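Local structure of high-potential iron-sulfur protein isozyme 2 (Ectothiorhodospira shaposhnikovii, 1HPI) at residues A[1-6]-A[56-61]; A[35-40]-A[66-71]. The protein carries electrons in the anaerobic electron transport of photosynthetic bacteria, using a high-potential [4Fe-4S] cluster bound inside a small protein shell. One frame throughout, in Å; residues are numbered along the deposited sequence.

Contact 1. Residues A[1-6]-A[56-61]; sequences MERLSE and GKLVSA
K57 and E2 lie side by side on the same face of a two-residue parallel pairing, their chains pointing the same way. The lysine bends at its second torsion (chi2 -42°), which brings CD to 3.5 Å from E2 O. At the far end NZ stands 3.5 Å from E2 OE2, a long salt bridge. A water beside it accepts from K57 NZ at 2.8 Å and donates to the carbonyl oxygen of R3, linking the ammonium to the backbone. L4 meets this lysine at about a right angle, its CD1 4.0 Å from K57 CG, while its side chain lies beside that of V59, pointing the same way, with L4 CD2 touching V59 CG1. L58 points to the face that R3 shares, and M1 crosses it at about a right angle, with SD 3.8 Å from L58 CD2. Between the two faces, three backbone bonds set the register: E2 N to G56 O, L58 N to E2 O at 2.9 Å, and L4 N to L58 O, also 2.9 Å and nearly straight at 172°. V59 carries the contact inward to the iron-sulfur cluster. Strand 2-3 forms one outer edge of a small mixed sheet, with strand 57-60 in the middle and strand 48-50 antiparallel on its other side; L58 also packs on W48 and P50 there, and W48 receives R3 in a cation-pi contact.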
# COMPACT_ATOMS: atom_id res chain seq x y z
N MET A 1 9.62 -0.54 13.78
CA MET A 1 9.05 -0.70 12.46
C MET A 1 8.32 -2.04 12.43
O MET A 1 8.88 -3.05 12.88
CB MET A 1 10.19 -0.60 11.44
CG MET A 1 9.87 -1.14 10.06
SD MET A 1 9.43 0.17 8.90
CE MET A 1 9.64 1.67 9.90
N GLU A 2 7.08 -2.08 11.97
CA GLU A 2 6.35 -3.33 11.93
C GLU A 2 5.31 -3.30 10.83
O GLU A 2 4.99 -2.24 10.29
CB GLU A 2 5.70 -3.67 13.29
CG GLU A 2 4.63 -2.62 13.65
CD GLU A 2 3.91 -2.86 14.94
OE1 GLU A 2 4.30 -3.96 15.55
OE2 GLU A 2 3.06 -2.10 15.38
N ARG A 3 4.76 -4.46 10.50
CA ARG A 3 3.77 -4.52 9.45
C ARG A 3 2.49 -3.77 9.78
O ARG A 3 1.96 -3.87 10.89
CB ARG A 3 3.42 -5.98 9.12
CG ARG A 3 4.53 -6.76 8.42
CD ARG A 3 4.05 -8.12 7.89
NE ARG A 3 3.76 -8.96 9.04
CZ ARG A 3 2.57 -9.50 9.28
NH1 ARG A 3 1.54 -9.32 8.47
NH2 ARG A 3 2.44 -10.25 10.38
N LEU A 4 1.96 -3.01 8.82
CA LEU A 4 0.72 -2.28 9.01
C LEU A 4 -0.44 -3.28 9.07
O LEU A 4 -0.43 -4.29 8.37
CB LEU A 4 0.48 -1.47 7.71
CG LEU A 4 -0.79 -0.62 7.67
CD1 LEU A 4 -0.76 0.44 8.77
CD2 LEU A 4 -0.88 0.05 6.30
N SER A 5 -1.47 -3.00 9.87
CA SER A 5 -2.62 -3.88 9.94
C SER A 5 -3.76 -3.24 9.15
O SER A 5 -3.90 -2.02 9.15
CB SER A 5 -3.06 -4.09 11.39
OG SER A 5 -4.36 -4.64 11.41
N GLU A 6 -4.60 -4.01 8.47
CA GLU A 6 -5.70 -3.43 7.72
C GLU A 6 -6.70 -2.72 8.61
O GLU A 6 -7.45 -1.86 8.15
CB GLU A 6 -6.41 -4.49 6.87
CG GLU A 6 -5.67 -4.78 5.56
CD GLU A 6 -6.46 -5.78 4.79
OE1 GLU A 6 -7.48 -6.27 5.23
OE2 GLU A 6 -5.97 -6.06 3.61
N GLY A 56 6.97 4.34 10.00
CA GLY A 56 7.14 3.30 11.00
C GLY A 56 6.48 1.98 10.67
O GLY A 56 6.46 1.06 11.49
N LYS A 57 5.94 1.87 9.46
CA LYS A 57 5.28 0.64 9.08
C LYS A 57 5.77 0.04 7.78
O LYS A 57 6.36 0.73 6.96
CB LYS A 57 3.90 0.98 8.55
CG LYS A 57 2.96 1.47 9.61
CD LYS A 57 3.08 0.65 10.87
CE LYS A 57 1.95 1.01 11.80
NZ LYS A 57 2.19 0.53 13.17
N LEU A 58 5.49 -1.25 7.63
CA LEU A 58 5.84 -2.01 6.43
C LEU A 58 4.50 -2.30 5.76
O LEU A 58 3.56 -2.74 6.42
CB LEU A 58 6.49 -3.38 6.69
CG LEU A 58 7.88 -3.28 7.32
CD1 LEU A 58 8.39 -4.69 7.60
CD2 LEU A 58 8.82 -2.57 6.36
N VAL A 59 4.39 -2.05 4.45
CA VAL A 59 3.14 -2.33 3.74
C VAL A 59 3.37 -3.50 2.79
O VAL A 59 4.51 -3.80 2.44
CB VAL A 59 2.57 -1.12 3.00
CG1 VAL A 59 2.39 0.02 3.99
CG2 VAL A 59 3.50 -0.71 1.86
N SER A 60 2.28 -4.15 2.39
CA SER A 60 2.35 -5.28 1.48
C SER A 60 2.70 -4.85 0.05
O SER A 60 2.05 -3.97 -0.52
CB SER A 60 0.99 -5.96 1.50
OG SER A 60 0.93 -6.91 0.46
N ALA A 61 3.72 -5.47 -0.56
CA ALA A 61 4.08 -5.10 -1.92
C ALA A 61 2.91 -5.32 -2.89
O ALA A 61 2.80 -4.70 -3.95
CB ALA A 61 5.30 -5.90 -2.37
O HOH W 1 1.21 -2.03 12.57

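Contact 2. Residues A[35-40]-A[66-71]; sequences LNCLLY and TAWVAR. With SF4 (iron/sulfur cluster), chain B.
The carbonyl oxygen of Y40 is gripped by both terminal nitrogens of R71, NH2 at 3.0 Å and NH1 at 3.2 Å from Y40 O. It lies in the guanidinium plane, and NH2 comes in on one of its lone pairs. NH2 also donates to L35 O at 3.0 Å, from above the carbonyl plane, while C37 O sits over one face of the guanidinium. The C-terminal arginine pins both ends of 35-40. Farther in, L38 N gives V69 O a nearly straight bond of 2.8 Å. W68 CD1 comes within 3.5 Å of C37 CB, obliquely to the ring, and NE1 donates to N36 OD1 at 3.0 Å, the amide turned 73° from the ring; NE1 also bonds to T33 O, while N36 takes T33 N on OD1 and gives ND2 to G31 O. An alanine in place of W68 would probably open a gap beside C37 CB and the cluster sulfur S3, and leave N36 OD1 and T33 O without the indole N-H. With SG anti to the backbone N (chi1 179°), C37 turns its sulfur to the cluster and binds iron FE2 at 2.2 Å. The same sulfur accepts from L39 N and weakly from V69 N. Such N-H groups would probably draw charge off the thiolate and, with the apolar flanks of L39, A67 and W68, help tune the cluster's potential.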
# COMPACT_ATOMS: atom_id res chain seq x y z
N LEU A 35 3.94 -2.10 -4.87
CA LEU A 35 5.16 -2.35 -5.61
C LEU A 35 5.44 -1.34 -6.71
O LEU A 35 6.59 -0.95 -6.92
CB LEU A 35 5.29 -3.82 -6.07
CG LEU A 35 6.70 -4.23 -6.49
CD1 LEU A 35 7.71 -4.04 -5.37
CD2 LEU A 35 6.67 -5.70 -6.89
N ASN A 36 4.41 -0.89 -7.42
CA ASN A 36 4.66 0.09 -8.47
C ASN A 36 4.25 1.51 -8.08
O ASN A 36 4.04 2.39 -8.93
CB ASN A 36 4.06 -0.35 -9.81
CG ASN A 36 2.56 -0.61 -9.76
OD1 ASN A 36 1.84 -0.09 -8.90
ND2 ASN A 36 2.08 -1.41 -10.71
N CYS A 37 4.13 1.75 -6.77
CA CYS A 37 3.75 3.05 -6.25
C CYS A 37 4.96 3.90 -5.91
O CYS A 37 5.90 3.44 -5.29
CB CYS A 37 2.89 2.86 -4.98
SG CYS A 37 2.36 4.41 -4.21
N LEU A 38 4.93 5.16 -6.30
CA LEU A 38 6.01 6.07 -6.01
C LEU A 38 6.35 6.19 -4.52
O LEU A 38 7.51 6.42 -4.18
CB LEU A 38 5.56 7.45 -6.53
CG LEU A 38 6.56 8.57 -6.31
CD1 LEU A 38 7.82 8.30 -7.12
CD2 LEU A 38 5.95 9.87 -6.81
N LEU A 39 5.37 6.03 -3.60
CA LEU A 39 5.59 6.15 -2.16
C LEU A 39 6.20 4.93 -1.47
O LEU A 39 6.52 4.96 -0.28
CB LEU A 39 4.36 6.70 -1.41
CG LEU A 39 3.72 7.90 -2.11
CD1 LEU A 39 2.52 8.42 -1.31
CD2 LEU A 39 4.72 9.03 -2.31
N TYR A 40 6.35 3.85 -2.25
CA TYR A 40 6.93 2.59 -1.80
C TYR A 40 8.40 2.78 -2.08
O TYR A 40 8.89 2.65 -3.21
CB TYR A 40 6.34 1.40 -2.59
CG TYR A 40 6.59 0.02 -2.04
CD1 TYR A 40 5.97 -0.47 -0.88
CD2 TYR A 40 7.45 -0.84 -2.73
CE1 TYR A 40 6.21 -1.76 -0.42
CE2 TYR A 40 7.69 -2.14 -2.28
CZ TYR A 40 7.07 -2.60 -1.12
OH TYR A 40 7.29 -3.88 -0.66
N THR A 66 -5.59 4.54 -1.29
CA THR A 66 -6.00 5.70 -2.07
C THR A 66 -4.88 6.67 -2.44
O THR A 66 -5.03 7.49 -3.35
CB THR A 66 -7.20 6.44 -1.44
OG1 THR A 66 -6.84 6.96 -0.17
CG2 THR A 66 -8.42 5.53 -1.32
N ALA A 67 -3.75 6.59 -1.73
CA ALA A 67 -2.63 7.46 -2.02
C ALA A 67 -1.77 6.89 -3.15
O ALA A 67 -0.72 7.43 -3.47
CB ALA A 67 -1.80 7.78 -0.79
N TRP A 68 -2.19 5.79 -3.77
CA TRP A 68 -1.40 5.23 -4.86
C TRP A 68 -1.11 6.24 -5.96
O TRP A 68 -1.99 6.97 -6.43
CB TRP A 68 -2.07 4.00 -5.49
CG TRP A 68 -1.17 3.37 -6.51
CD1 TRP A 68 -0.29 2.37 -6.28
CD2 TRP A 68 -1.05 3.71 -7.89
NE1 TRP A 68 0.38 2.06 -7.44
CE2 TRP A 68 -0.07 2.86 -8.44
CE3 TRP A 68 -1.69 4.65 -8.72
CZ2 TRP A 68 0.28 2.93 -9.79
CZ3 TRP A 68 -1.33 4.71 -10.06
CH2 TRP A 68 -0.35 3.87 -10.58
N VAL A 69 0.15 6.28 -6.39
CA VAL A 69 0.59 7.17 -7.45
C VAL A 69 1.71 6.46 -8.24
O VAL A 69 2.61 5.86 -7.67
CB VAL A 69 0.86 8.60 -6.94
CG1 VAL A 69 1.94 8.59 -5.87
CG2 VAL A 69 1.28 9.55 -8.05
N ALA A 70 1.65 6.50 -9.57
CA ALA A 70 2.66 5.83 -10.37
C ALA A 70 4.07 6.31 -10.14
O ALA A 70 4.35 7.48 -9.92
CB ALA A 70 2.40 6.00 -11.86
N ARG A 71 4.96 5.34 -10.23
CA ARG A 71 6.37 5.60 -10.06
C ARG A 71 6.82 6.38 -11.30
O ARG A 71 7.74 7.22 -11.16
CB ARG A 71 7.11 4.28 -9.96
CG ARG A 71 8.22 4.24 -8.93
CD ARG A 71 8.94 2.90 -9.05
NE ARG A 71 8.49 1.95 -8.04
CZ ARG A 71 8.64 2.23 -6.75
NH1 ARG A 71 9.18 3.37 -6.35
NH2 ARG A 71 8.23 1.35 -5.83
OXT ARG A 71 6.24 6.15 -12.38
FE1 SF4 B . 0.99 1.19 -1.06
FE2 SF4 B . 1.49 3.55 -2.36
FE3 SF4 B . 1.96 3.29 0.32
FE4 SF4 B . -0.60 3.29 -0.60
S1 SF4 B . 0.89 4.97 -0.78
S2 SF4 B . 0.27 1.89 0.93
S3 SF4 B . -0.35 2.27 -2.56
S4 SF4 B . 2.96 2.14 -1.34
O HOH W 2 4.07 2.88 -11.71

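From the N terminus, residues 1-6 wait about fifty residues for their partner: contact 1 closes a long loop when 56-61 comes back beside them. Within that loop the chain has already passed through 35-40, whose partner, 66-71, arrives only at the C terminus, so contact 2 closes a shorter loop and the two cross rather than nest. Their centres are about 15 Å apart, on opposite sides of the chain's centre, yet they touch: A61 O lies 3.0 Å from L35 N, a probable hydrogen bond, and V59 packs against the Y40 ring. Together they tie both chain ends to the cluster-binding body, one through the small sheet, the other through the loop bearing C37.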